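Local coordinates for SAG family member (Sag19) (Eimeria tenella, PDB 6ZZB), which is of unknown function but is a major surface antigen of this apicomplexan parasite and belongs with the CAP proteins, at residues Ala55-Leu60 against Ala181-Glu186; Ala144-Gly149 against Asn227-Leu232; Lys85-Glu90 against Ile211-Lys216; Thr78-Ser83 against Lys190-Ala195. One frame throughout, in Å; residues are numbered along the deposited sequence.

Interaction 1: Ala55-Leu60 against Ala181-Glu186; sequences AIINKL and AFLLSE
Ile57 and Leu183 make the central touch of this buried contact, their side chains crossing at about a right angle. Leu183 CD2 comes 3.7 Å from Ile57 CG1 and also reaches Ile57 CG2, at 4.1 Å, so one methyl meets both branches at the root of the isoleucine rather than its far end. A chi1 of -67°, with CG1 beside the backbone N and CG2 beside the carbonyl carbon, turns Ile57 so that both branches face Leu183 CD2. A second touch lies one turn further along helix 50-61, where Leu184 CD2 packs on the backbone oxygen of Leu60 at 3.9 Å. This is apolar packing between two helices of a fold consistent with the alpha-beta-alpha sandwich of CAP proteins: Leu183 ends the regular part of helix 175-183, and Leu184 leaves helical geometry with phi/psi of -105°/17°. The end of that helix is tied to the end of the other by Arg61, whose NH1 is hydrogen-bonded to the backbone oxygens of Leu183 and Ser185. From helix 138-155, Ile142 touches both Ile57 and Leu60.

Interaction 2: Ala144-Gly149 against Asn227-Leu232; sequences ATYTAG and NALWGL
The Tyr146 ring reaches Leu229 and Leu232 through its hydroxyl end, while Leu60 and Leu184 lie against its face and edge. Over one face sits Leu60, with CD2 3.8 Å from Tyr146 CG and almost straight above that atom. At the edge, Leu184 CD1 lies 3.8 Å from Tyr146 CE1, displaced to the other side of the ring plane from Leu60. Beyond the ring, Tyr146 OH meets Leu229 CD2 and Leu232 CD1, both at 3.8 Å. These two methyls straddle the ring plane, Leu232 CD1 on the side of Leu60 and Leu229 CD2 on the side of Leu184. Both come in from beyond the oxygen, with CZ-OH-methyl angles of about 142° for Leu229 and 154° for Leu232, so they close round the end of the phenol instead of stacking on it.

With CG anti to the backbone N, the Tyr146 chi1 of 179° directs the ring from helix 138-155 toward helix 223-231, and the length of the phenol covers the gap. Leu229 and Leu232 stand three residues apart and offer their methyls side by side, 4.0 Å between Leu229 CD2 and Leu232 CD1. Leu184 CD1 also packs on Leu229 CD1, at 3.5 Å, and so fills in between tyrosine and leucine. Such a contact, in which one long aromatic side chain spans the distance between helices whose backbones stay apart, is plain interhelical packing: it joins helix 138-155 to helix 223-231, the last helix of the chain.

Interaction 3: Lys85-Glu90 against Ile211-Lys216; sequences KAIKIE and IDPLRK
Ile87 turns CG1 into the position between its backbone N and carbonyl carbon (chi1 58°), and this places CG2 beside the N, where it can lie over Arg215. The arginine bends to meet it: chi3 of 63° folds the otherwise extended chain, bringing the guanidinium across the isoleucine as the two side chains slide past each other in opposite directions. Ile87 CG2 stands 3.3 Å above the guanidinium plane, offset toward its rim, and is 3.5 Å from both NE and CZ of Arg215. The other branch of Ile87 serves a different partner, its CD1 resting 4.1 Å from Pro213 CG. Pro124 touches both Ile87 and Pro213, adding to this small apolar patch.

The contact packs the C-terminal end of helix 77-86 on the loop after strand 203-211. Behind Ile87, the helix ends in a Schellman motif. Lys88, with positive phi, is its C-prime residue; Lys88 N bonds to Lys85 O and Ile89 N to Leu84 O, which fixes the turn from which Ile87 projects. Lys85 NZ and Glu90 OE2 form a salt bridge of 3.1 Å across the same turn, the lysine coming 40° out of the carboxylate plane. On the facing loop, Arg215 N is held by Asp218 OD2. A methyl laid on the face of a planar cation implies a dispersion contact that uses none of the N-H groups, which lie in the guanidinium plane; Arg215 itself is exposed.

Interaction 4: Thr78-Ser83 against Lys190-Ala195; sequences TEVTES and KVSCAA
Glu79 OE2 accepts a hydrogen bond from Lys190 NZ, 2.6 Å and part of a salt bridge, with its syn lone pair, the side facing the other carboxylate oxygen. Lys190 NZ also donates to a water at 3.2 Å. That water may bridge to the second oxygen, but its 2.5 Å approach to Glu79 OE1 is so short that the link is doubtful. Glu76 N bonds to OE1 of the carboxylate, which should restrain its rotation. Both chains run extended beyond CG and cross at about a right angle; NZ takes the bond while CE and CD of Lys190 pass close to Glu79 OE2, at 3.6 and 3.7 Å.

Further along the strand the contact turns apolar, Val80 CG2 packing 3.6 Å from Ser192 CB. Ser192 OG is anti to the backbone N, which leaves CB to meet the valine. Lys190 and Ser192 direct their side chains to helix 77-86, while Val191 between them points away, as strand alternation requires. Val191 touches Leu54, and Cys193, disulfide-bonded to Cys208, touches Ile57; helix 77-86 therefore covers one face of strand 190-196 and helix 50-61 the other.

Interactions 1 and 2 form one continuous apolar region, merging through shared side-chain packing, and both contacts are largely buried. Interactions 3 and 4 share helix 77-86 and carry their charged groups near the surface, with a cation under a methyl in one and a salt bridge with water beside it in the other. A probable backbone hydrogen bond, Ile211 N to Lys190 O at 2.9 Å, joins them through adjacent strands. Ile57 CD1 of interaction 1 lies 4.1 Å from Cys193 SG, on the face of strand 190-196 turned from helix 77-86. Interactions 2 and 4 lie on opposite sides of the chain's centre, their own centres about 25 Å apart.

Interaction 1: Ala55-Leu60 against Ala181-Glu186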
loop_
_atom_site.group_PDB
_atom_site.type_symbol
_atom_site.label_atom_id
_atom_site.label_comp_id
_atom_site.label_asym_id
_atom_site.label_seq_id
_atom_site.Cartn_x
_atom_site.Cartn_y
_atom_site.Cartn_z
ATOM N N ALA A 55 -12.952 4.844 -3.473
ATOM C CA ALA A 55 -13.930 4.270 -4.432
ATOM C C ALA A 55 -13.314 3.061 -5.133
ATOM O O ALA A 55 -13.982 2.010 -5.179
ATOM C CB ALA A 55 -14.392 5.297 -5.433
ATOM N N ILE A 56 -12.117 3.208 -5.697
ATOM C CA ILE A 56 -11.499 2.069 -6.441
ATOM C C ILE A 56 -11.163 0.955 -5.447
ATOM O O ILE A 56 -11.400 -0.227 -5.769
ATOM C CB ILE A 56 -10.298 2.497 -7.302
ATOM C CG1 ILE A 56 -9.774 1.319 -8.137
ATOM C CG2 ILE A 56 -9.156 3.094 -6.500
ATOM C CD1 ILE A 56 -10.814 0.659 -8.988
ATOM N N ILE A 57 -10.661 1.257 -4.258
ATOM C CA ILE A 57 -10.334 0.207 -3.266
ATOM C C ILE A 57 -11.606 -0.581 -2.958
ATOM O O ILE A 57 -11.587 -1.826 -2.948
ATOM C CB ILE A 57 -9.684 0.807 -2.009
ATOM C CG1 ILE A 57 -8.298 1.371 -2.354
ATOM C CG2 ILE A 57 -9.617 -0.232 -0.919
ATOM C CD1 ILE A 57 -7.664 2.204 -1.269
ATOM N N ASN A 58 -12.704 0.119 -2.686
ATOM C CA ASN A 58 -13.947 -0.577 -2.278
ATOM C C ASN A 58 -14.599 -1.287 -3.474
ATOM O O ASN A 58 -15.214 -2.348 -3.198
ATOM C CB ASN A 58 -14.882 0.396 -1.574
ATOM C CG ASN A 58 -14.470 0.611 -0.141
ATOM O OD1 ASN A 58 -13.929 -0.278 0.513
ATOM N ND2 ASN A 58 -14.758 1.788 0.399
ATOM N N LYS A 59 -14.408 -0.792 -4.691
ATOM C CA LYS A 59 -14.881 -1.498 -5.914
ATOM C C LYS A 59 -14.150 -2.843 -5.992
ATOM O O LYS A 59 -14.798 -3.910 -6.113
ATOM C CB LYS A 59 -14.657 -0.650 -7.159
ATOM C CG LYS A 59 -15.049 -1.346 -8.454
ATOM C CD LYS A 59 -15.304 -0.391 -9.586
ATOM C CE LYS A 59 -15.279 -1.074 -10.938
ATOM N NZ LYS A 59 -13.888 -1.217 -11.429
ATOM N N LEU A 60 -12.834 -2.835 -5.824
ATOM C CA LEU A 60 -12.029 -4.081 -5.924
ATOM C C LEU A 60 -12.398 -5.065 -4.805
ATOM O O LEU A 60 -12.363 -6.286 -5.051
ATOM C CB LEU A 60 -10.536 -3.732 -5.921
ATOM C CG LEU A 60 -10.062 -2.954 -7.142
ATOM C CD1 LEU A 60 -8.654 -2.429 -6.954
ATOM C CD2 LEU A 60 -10.099 -3.818 -8.394
ATOM N N ALA A 181 -2.484 -8.049 -1.402
ATOM C CA ALA A 181 -2.735 -8.642 -0.068
ATOM C C ALA A 181 -3.336 -7.592 0.859
ATOM O O ALA A 181 -4.311 -7.898 1.526
ATOM C CB ALA A 181 -1.469 -9.249 0.459
ATOM N N PHE A 182 -2.823 -6.368 0.833
ATOM C CA PHE A 182 -3.388 -5.315 1.715
ATOM C C PHE A 182 -4.763 -4.915 1.211
ATOM O O PHE A 182 -5.697 -4.768 2.010
ATOM C CB PHE A 182 -2.479 -4.091 1.767
ATOM C CG PHE A 182 -1.299 -4.261 2.658
ATOM C CD1 PHE A 182 -1.396 -3.955 4.007
ATOM C CD2 PHE A 182 -0.103 -4.754 2.172
ATOM C CE1 PHE A 182 -0.306 -4.107 4.837
ATOM C CE2 PHE A 182 0.983 -4.930 3.015
ATOM C CZ PHE A 182 0.867 -4.641 4.361
ATOM N N LEU A 183 -4.919 -4.733 -0.084
ATOM C CA LEU A 183 -6.197 -4.288 -0.670
ATOM C C LEU A 183 -7.309 -5.272 -0.308
ATOM O O LEU A 183 -8.453 -4.829 -0.100
ATOM C CB LEU A 183 -6.105 -4.182 -2.190
ATOM C CG LEU A 183 -5.344 -2.976 -2.715
ATOM C CD1 LEU A 183 -4.970 -3.161 -4.168
ATOM C CD2 LEU A 183 -6.176 -1.713 -2.545
ATOM N N LEU A 184 -7.007 -6.554 -0.347
ATOM C CA LEU A 184 -8.024 -7.631 -0.194
ATOM C C LEU A 184 -7.945 -8.276 1.180
ATOM O O LEU A 184 -8.520 -9.394 1.347
ATOM C CB LEU A 184 -7.803 -8.673 -1.291
ATOM C CG LEU A 184 -8.002 -8.158 -2.702
ATOM C CD1 LEU A 184 -7.895 -9.320 -3.676
ATOM C CD2 LEU A 184 -9.333 -7.465 -2.895
ATOM N N SER A 185 -7.297 -7.657 2.144
ATOM C CA SER A 185 -7.138 -8.232 3.500
ATOM C C SER A 185 -8.476 -8.153 4.263
ATOM O O SER A 185 -9.092 -7.082 4.305
ATOM C CB SER A 185 -6.070 -7.503 4.244
ATOM O OG SER A 185 -6.007 -7.950 5.593
ATOM N N GLU A 186 -8.892 -9.277 4.844
ATOM C CA GLU A 186 -9.971 -9.323 5.863
ATOM C C GLU A 186 -9.544 -8.545 7.109
ATOM O O GLU A 186 -10.410 -8.073 7.799
ATOM C CB GLU A 186 -10.289 -10.781 6.216
ATOM C CG GLU A 186 -11.292 -11.411 5.280
ATOM C CD GLU A 186 -12.736 -11.255 5.720
ATOM O OE1 GLU A 186 -13.004 -10.448 6.649
ATOM O OE2 GLU A 186 -13.591 -11.951 5.144
#

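Interaction 2: Ala144-Gly149 against Asn227-Leu232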
loop_
_atom_site.group_PDB
_atom_site.type_symbol
_atom_site.label_atom_id
_atom_site.label_comp_id
_atom_site.label_asym_id
_atom_site.label_seq_id
_atom_site.Cartn_x
_atom_site.Cartn_y
_atom_site.Cartn_z
ATOM N N ALA A 144 -3.950 -0.857 -11.728
ATOM C CA ALA A 144 -2.784 -1.478 -12.366
ATOM C C ALA A 144 -2.096 -2.379 -11.339
ATOM O O ALA A 144 -1.639 -3.476 -11.717
ATOM C CB ALA A 144 -1.844 -0.454 -12.924
ATOM N N THR A 145 -1.942 -1.952 -10.076
ATOM C CA THR A 145 -1.241 -2.802 -9.089
ATOM C C THR A 145 -2.093 -4.021 -8.816
ATOM O O THR A 145 -1.531 -5.122 -8.585
ATOM C CB THR A 145 -0.866 -2.020 -7.814
ATOM O OG1 THR A 145 0.239 -2.675 -7.186
ATOM C CG2 THR A 145 -1.990 -1.862 -6.823
ATOM N N TYR A 146 -3.397 -3.877 -8.797
ATOM C CA TYR A 146 -4.308 -4.992 -8.525
ATOM C C TYR A 146 -4.133 -6.044 -9.621
ATOM O O TYR A 146 -3.945 -7.241 -9.303
ATOM C CB TYR A 146 -5.752 -4.490 -8.453
ATOM C CG TYR A 146 -6.732 -5.600 -8.210
ATOM C CD1 TYR A 146 -7.051 -6.014 -6.925
ATOM C CD2 TYR A 146 -7.302 -6.269 -9.273
ATOM C CE1 TYR A 146 -7.953 -7.037 -6.699
ATOM C CE2 TYR A 146 -8.195 -7.312 -9.060
ATOM C CZ TYR A 146 -8.509 -7.699 -7.771
ATOM O OH TYR A 146 -9.395 -8.734 -7.577
ATOM N N THR A 147 -4.203 -5.636 -10.875
ATOM C CA THR A 147 -4.154 -6.608 -11.996
ATOM C C THR A 147 -2.797 -7.298 -11.941
ATOM O O THR A 147 -2.733 -8.560 -11.986
ATOM C CB THR A 147 -4.401 -5.885 -13.311
ATOM O OG1 THR A 147 -5.754 -5.425 -13.245
ATOM C CG2 THR A 147 -4.167 -6.798 -14.508
ATOM N N ALA A 148 -1.718 -6.546 -11.872
ATOM C CA ALA A 148 -0.348 -7.095 -11.873
ATOM C C ALA A 148 -0.155 -7.981 -10.640
ATOM O O ALA A 148 0.485 -9.050 -10.745
ATOM C CB ALA A 148 0.692 -6.021 -11.970
ATOM N N GLY A 149 -0.628 -7.564 -9.480
ATOM C CA GLY A 149 -0.391 -8.303 -8.232
ATOM C C GLY A 149 -1.201 -9.582 -8.197
ATOM O O GLY A 149 -0.634 -10.600 -7.764
ATOM N N ASN A 227 -10.311 -18.715 -3.842
ATOM C CA ASN A 227 -11.097 -19.393 -4.902
ATOM C C ASN A 227 -11.957 -18.365 -5.633
ATOM O O ASN A 227 -12.030 -18.445 -6.869
ATOM C CB ASN A 227 -11.955 -20.534 -4.350
ATOM C CG ASN A 227 -11.134 -21.718 -3.877
ATOM O OD1 ASN A 227 -11.585 -22.495 -3.034
ATOM N ND2 ASN A 227 -9.924 -21.867 -4.391
ATOM N N ALA A 228 -12.553 -17.408 -4.912
ATOM C CA ALA A 228 -13.420 -16.377 -5.526
ATOM C C ALA A 228 -12.588 -15.470 -6.439
ATOM O O ALA A 228 -13.092 -15.034 -7.474
ATOM C CB ALA A 228 -14.153 -15.584 -4.465
ATOM N N LEU A 229 -11.337 -15.190 -6.092
ATOM C CA LEU A 229 -10.482 -14.303 -6.925
ATOM C C LEU A 229 -10.178 -14.966 -8.266
ATOM O O LEU A 229 -10.049 -14.237 -9.258
ATOM C CB LEU A 229 -9.209 -13.950 -6.158
ATOM C CG LEU A 229 -9.450 -13.042 -4.952
ATOM C CD1 LEU A 229 -8.152 -12.816 -4.206
ATOM C CD2 LEU A 229 -10.087 -11.719 -5.351
ATOM N N TRP A 230 -10.104 -16.297 -8.318
ATOM C CA TRP A 230 -9.920 -17.016 -9.601
ATOM C C TRP A 230 -11.199 -16.902 -10.434
ATOM O O TRP A 230 -11.082 -16.697 -11.665
ATOM C CB TRP A 230 -9.543 -18.464 -9.338
ATOM C CG TRP A 230 -8.102 -18.680 -8.995
ATOM C CD1 TRP A 230 -7.579 -18.890 -7.759
ATOM C CD2 TRP A 230 -6.999 -18.780 -9.920
ATOM N NE1 TRP A 230 -6.231 -19.096 -7.838
ATOM C CE2 TRP A 230 -5.850 -19.041 -9.156
ATOM C CE3 TRP A 230 -6.887 -18.672 -11.313
ATOM C CZ2 TRP A 230 -4.603 -19.233 -9.746
ATOM C CZ3 TRP A 230 -5.655 -18.869 -11.891
ATOM C CH2 TRP A 230 -4.542 -19.138 -11.113
ATOM N N GLY A 231 -12.359 -17.005 -9.774
ATOM C CA GLY A 231 -13.694 -16.881 -10.398
ATOM C C GLY A 231 -13.830 -15.609 -11.225
ATOM O O GLY A 231 -14.435 -15.676 -12.305
ATOM N N LEU A 232 -13.272 -14.488 -10.755
ATOM C CA LEU A 232 -13.455 -13.142 -11.371
ATOM C C LEU A 232 -12.940 -13.149 -12.817
ATOM O O LEU A 232 -13.698 -12.776 -13.720
ATOM C CB LEU A 232 -12.722 -12.082 -10.539
ATOM C CG LEU A 232 -13.210 -11.900 -9.104
ATOM C CD1 LEU A 232 -12.436 -10.784 -8.420
ATOM C CD2 LEU A 232 -14.708 -11.621 -9.054
#

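Interaction 3: Lys85-Glu90 against Ile211-Lys216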
loop_
_atom_site.group_PDB
_atom_site.type_symbol
_atom_site.label_atom_id
_atom_site.label_comp_id
_atom_site.label_asym_id
_atom_site.label_seq_id
_atom_site.Cartn_x
_atom_site.Cartn_y
_atom_site.Cartn_z
ATOM N N LYS A 85 2.174 2.763 16.166
ATOM C CA LYS A 85 2.798 2.684 17.512
ATOM C C LYS A 85 2.645 1.270 18.075
ATOM O O LYS A 85 3.596 0.738 18.684
ATOM C CB LYS A 85 2.166 3.725 18.426
ATOM C CG LYS A 85 2.742 3.735 19.834
ATOM C CD LYS A 85 2.073 4.764 20.705
ATOM C CE LYS A 85 2.524 4.657 22.152
ATOM N NZ LYS A 85 3.964 4.965 22.297
ATOM N N ALA A 86 1.517 0.621 17.819
ATOM C CA ALA A 86 1.234 -0.754 18.299
ATOM C C ALA A 86 2.185 -1.779 17.680
ATOM O O ALA A 86 2.405 -2.836 18.300
ATOM C CB ALA A 86 -0.196 -1.106 18.023
ATOM N N ILE A 87 2.737 -1.505 16.498
ATOM C CA ILE A 87 3.694 -2.437 15.846
ATOM C C ILE A 87 5.085 -1.818 15.938
ATOM O O ILE A 87 5.935 -2.201 15.102
ATOM C CB ILE A 87 3.283 -2.834 14.414
ATOM C CG1 ILE A 87 3.121 -1.625 13.492
ATOM C CG2 ILE A 87 2.024 -3.678 14.470
ATOM C CD1 ILE A 87 3.024 -1.959 12.020
ATOM N N LYS A 88 5.283 -0.882 16.862
ATOM C CA LYS A 88 6.628 -0.381 17.254
ATOM C C LYS A 88 7.226 0.453 16.121
ATOM O O LYS A 88 8.458 0.466 15.955
ATOM C CB LYS A 88 7.523 -1.572 17.622
ATOM C CG LYS A 88 7.031 -2.401 18.806
ATOM C CD LYS A 88 6.803 -1.589 20.073
ATOM C CE LYS A 88 8.009 -1.558 20.992
ATOM N NZ LYS A 88 7.669 -0.988 22.316
ATOM N N ILE A 89 6.396 1.178 15.389
ATOM C CA ILE A 89 6.865 2.157 14.357
ATOM C C ILE A 89 6.498 3.559 14.817
ATOM O O ILE A 89 5.302 3.877 14.905
ATOM C CB ILE A 89 6.290 1.810 12.962
ATOM C CG1 ILE A 89 6.770 0.434 12.516
ATOM C CG2 ILE A 89 6.623 2.902 11.960
ATOM C CD1 ILE A 89 6.132 -0.096 11.252
ATOM N N GLU A 90 7.503 4.360 15.177
ATOM C CA GLU A 90 7.289 5.697 15.765
ATOM C C GLU A 90 8.149 6.751 15.080
ATOM O O GLU A 90 8.158 7.900 15.522
ATOM C CB GLU A 90 7.560 5.658 17.269
ATOM C CG GLU A 90 6.608 4.726 17.990
ATOM C CD GLU A 90 6.475 4.986 19.482
ATOM O OE1 GLU A 90 7.132 4.250 20.236
ATOM O OE2 GLU A 90 5.696 5.910 19.881
ATOM N N ILE A 211 -5.591 -0.224 8.417
ATOM C CA ILE A 211 -5.799 -0.643 9.819
ATOM C C ILE A 211 -6.771 -1.807 9.746
ATOM O O ILE A 211 -7.871 -1.608 9.229
ATOM C CB ILE A 211 -6.334 0.520 10.665
ATOM C CG1 ILE A 211 -5.435 1.750 10.578
ATOM C CG2 ILE A 211 -6.566 0.059 12.109
ATOM C CD1 ILE A 211 -5.919 2.907 11.427
ATOM N N ASP A 212 -6.378 -3.012 10.206
ATOM C CA ASP A 212 -5.115 -3.393 10.801
ATOM C C ASP A 212 -4.162 -3.860 9.717
ATOM O O ASP A 212 -4.613 -4.427 8.732
ATOM C CB ASP A 212 -5.325 -4.560 11.772
ATOM C CG ASP A 212 -6.132 -4.150 12.982
ATOM O OD1 ASP A 212 -5.818 -3.102 13.563
ATOM O OD2 ASP A 212 -7.041 -4.923 13.337
ATOM N N PRO A 213 -2.855 -3.604 9.836
ATOM C CA PRO A 213 -1.907 -4.013 8.812
ATOM C C PRO A 213 -1.675 -5.517 8.767
ATOM O O PRO A 213 -1.589 -6.156 9.819
ATOM C CB PRO A 213 -0.609 -3.295 9.205
ATOM C CG PRO A 213 -0.724 -3.112 10.711
ATOM C CD PRO A 213 -2.205 -2.866 10.930
ATOM N N LEU A 214 -1.450 -6.043 7.573
ATOM C CA LEU A 214 -0.837 -7.376 7.446
ATOM C C LEU A 214 0.549 -7.352 8.060
ATOM O O LEU A 214 1.310 -6.391 7.852
ATOM C CB LEU A 214 -0.712 -7.791 5.982
ATOM C CG LEU A 214 -1.999 -8.216 5.330
ATOM C CD1 LEU A 214 -1.749 -8.367 3.834
ATOM C CD2 LEU A 214 -2.511 -9.515 5.945
ATOM N N ARG A 215 0.908 -8.425 8.753
ATOM C CA ARG A 215 2.246 -8.583 9.353
ATOM C C ARG A 215 2.825 -9.941 8.955
ATOM O O ARG A 215 2.058 -10.820 8.594
ATOM C CB ARG A 215 2.126 -8.378 10.866
ATOM C CG ARG A 215 1.603 -6.989 11.209
ATOM C CD ARG A 215 1.601 -6.736 12.690
ATOM N NE ARG A 215 2.969 -6.772 13.206
ATOM C CZ ARG A 215 3.294 -6.993 14.471
ATOM N NH1 ARG A 215 2.354 -7.190 15.383
ATOM N NH2 ARG A 215 4.567 -7.002 14.820
ATOM N N LYS A 216 4.133 -10.076 9.083
ATOM C CA LYS A 216 4.853 -11.326 8.780
ATOM C C LYS A 216 4.128 -12.468 9.485
ATOM O O LYS A 216 3.780 -12.328 10.686
ATOM C CB LYS A 216 6.324 -11.219 9.170
ATOM C CG LYS A 216 7.219 -12.219 8.471
ATOM C CD LYS A 216 8.588 -12.264 9.066
ATOM C CE LYS A 216 9.430 -13.370 8.481
ATOM N NZ LYS A 216 10.859 -13.096 8.737
#

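Interaction 4: Thr78-Ser83 against Lys190-Ala195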
loop_
_atom_site.group_PDB
_atom_site.type_symbol
_atom_site.label_atom_id
_atom_site.label_comp_id
_atom_site.label_asym_id
_atom_site.label_seq_id
_atom_site.Cartn_x
_atom_site.Cartn_y
_atom_site.Cartn_z
ATOM N N THR A 78 -4.708 10.257 13.503
ATOM C CA THR A 78 -4.510 9.763 14.886
ATOM C C THR A 78 -4.517 8.234 14.901
ATOM O O THR A 78 -3.754 7.618 15.609
ATOM C CB THR A 78 -5.606 10.286 15.822
ATOM O OG1 THR A 78 -5.647 11.714 15.759
ATOM C CG2 THR A 78 -5.337 9.867 17.247
ATOM N N GLU A 79 -5.417 7.658 14.120
ATOM C CA GLU A 79 -5.590 6.196 14.054
ATOM C C GLU A 79 -4.366 5.553 13.415
ATOM O O GLU A 79 -3.905 4.539 13.901
ATOM C CB GLU A 79 -6.850 5.872 13.267
ATOM C CG GLU A 79 -8.122 6.299 13.960
ATOM C CD GLU A 79 -9.330 5.930 13.134
ATOM O OE1 GLU A 79 -9.501 6.464 12.018
ATOM O OE2 GLU A 79 -10.152 5.163 13.646
ATOM N N VAL A 80 -3.872 6.171 12.342
ATOM C CA VAL A 80 -2.660 5.639 11.680
ATOM C C VAL A 80 -1.485 5.690 12.653
ATOM O O VAL A 80 -0.774 4.702 12.805
ATOM C CB VAL A 80 -2.372 6.426 10.395
ATOM C CG1 VAL A 80 -1.033 6.033 9.813
ATOM C CG2 VAL A 80 -3.494 6.235 9.394
ATOM N N THR A 81 -1.300 6.821 13.347
ATOM C CA THR A 81 -0.167 6.947 14.290
ATOM C C THR A 81 -0.264 5.873 15.367
ATOM O O THR A 81 0.712 5.232 15.726
ATOM C CB THR A 81 -0.138 8.340 14.900
ATOM O OG1 THR A 81 0.068 9.304 13.855
ATOM C CG2 THR A 81 0.921 8.438 15.978
ATOM N N GLU A 82 -1.464 5.664 15.912
ATOM C CA GLU A 82 -1.617 4.692 17.016
ATOM C C GLU A 82 -1.463 3.243 16.529
ATOM O O GLU A 82 -0.857 2.409 17.217
ATOM C CB GLU A 82 -3.001 4.933 17.636
ATOM C CG GLU A 82 -3.131 4.417 19.030
ATOM C CD GLU A 82 -2.169 5.086 20.014
ATOM O OE1 GLU A 82 -1.632 4.391 20.760
ATOM O OE2 GLU A 82 -1.929 6.315 19.945
ATOM N N SER A 83 -1.990 2.940 15.343
ATOM C CA SER A 83 -1.811 1.601 14.732
ATOM C C SER A 83 -0.316 1.307 14.546
ATOM O O SER A 83 0.156 0.230 14.904
ATOM C CB SER A 83 -2.558 1.531 13.446
ATOM O OG SER A 83 -2.332 0.297 12.794
ATOM N N LYS A 190 -10.000 0.034 7.699
ATOM C CA LYS A 190 -9.869 1.472 7.384
ATOM C C LYS A 190 -8.589 1.673 6.587
ATOM O O LYS A 190 -7.687 0.817 6.706
ATOM C CB LYS A 190 -9.804 2.309 8.666
ATOM C CG LYS A 190 -10.908 2.012 9.673
ATOM C CD LYS A 190 -10.923 2.995 10.799
ATOM C CE LYS A 190 -11.878 2.583 11.894
ATOM N NZ LYS A 190 -12.144 3.721 12.783
ATOM N N VAL A 191 -8.528 2.777 5.874
ATOM C CA VAL A 191 -7.335 3.101 5.055
ATOM C C VAL A 191 -7.105 4.602 5.032
ATOM O O VAL A 191 -8.051 5.377 5.027
ATOM C CB VAL A 191 -7.468 2.486 3.656
ATOM C CG1 VAL A 191 -8.615 3.092 2.866
ATOM C CG2 VAL A 191 -6.168 2.581 2.854
ATOM N N SER A 192 -5.836 4.992 5.058
ATOM C CA SER A 192 -5.401 6.377 4.829
ATOM C C SER A 192 -4.370 6.388 3.708
ATOM O O SER A 192 -3.350 5.705 3.859
ATOM C CB SER A 192 -4.831 6.957 6.084
ATOM O OG SER A 192 -4.403 8.298 5.845
ATOM N N CYS A 193 -4.626 7.133 2.653
ATOM C CA CYS A 193 -3.720 7.195 1.492
ATOM C C CYS A 193 -3.141 8.595 1.362
ATOM O O CYS A 193 -3.814 9.586 1.665
ATOM C CB CYS A 193 -4.456 6.881 0.206
ATOM S SG CYS A 193 -5.128 5.191 0.099
ATOM N N ALA A 194 -1.911 8.682 0.881
ATOM C CA ALA A 194 -1.275 9.968 0.602
ATOM C C ALA A 194 -0.253 9.779 -0.494
ATOM O O ALA A 194 0.271 8.653 -0.670
ATOM C CB ALA A 194 -0.631 10.533 1.842
ATOM N N ALA A 195 0.055 10.824 -1.226
ATOM C CA ALA A 195 1.070 10.732 -2.287
ATOM C C ALA A 195 1.912 11.986 -2.278
ATOM O O ALA A 195 1.374 13.095 -2.070
ATOM C CB ALA A 195 0.441 10.561 -3.632
HETATM O O HOH W 1 -11.949 6.569 11.371
#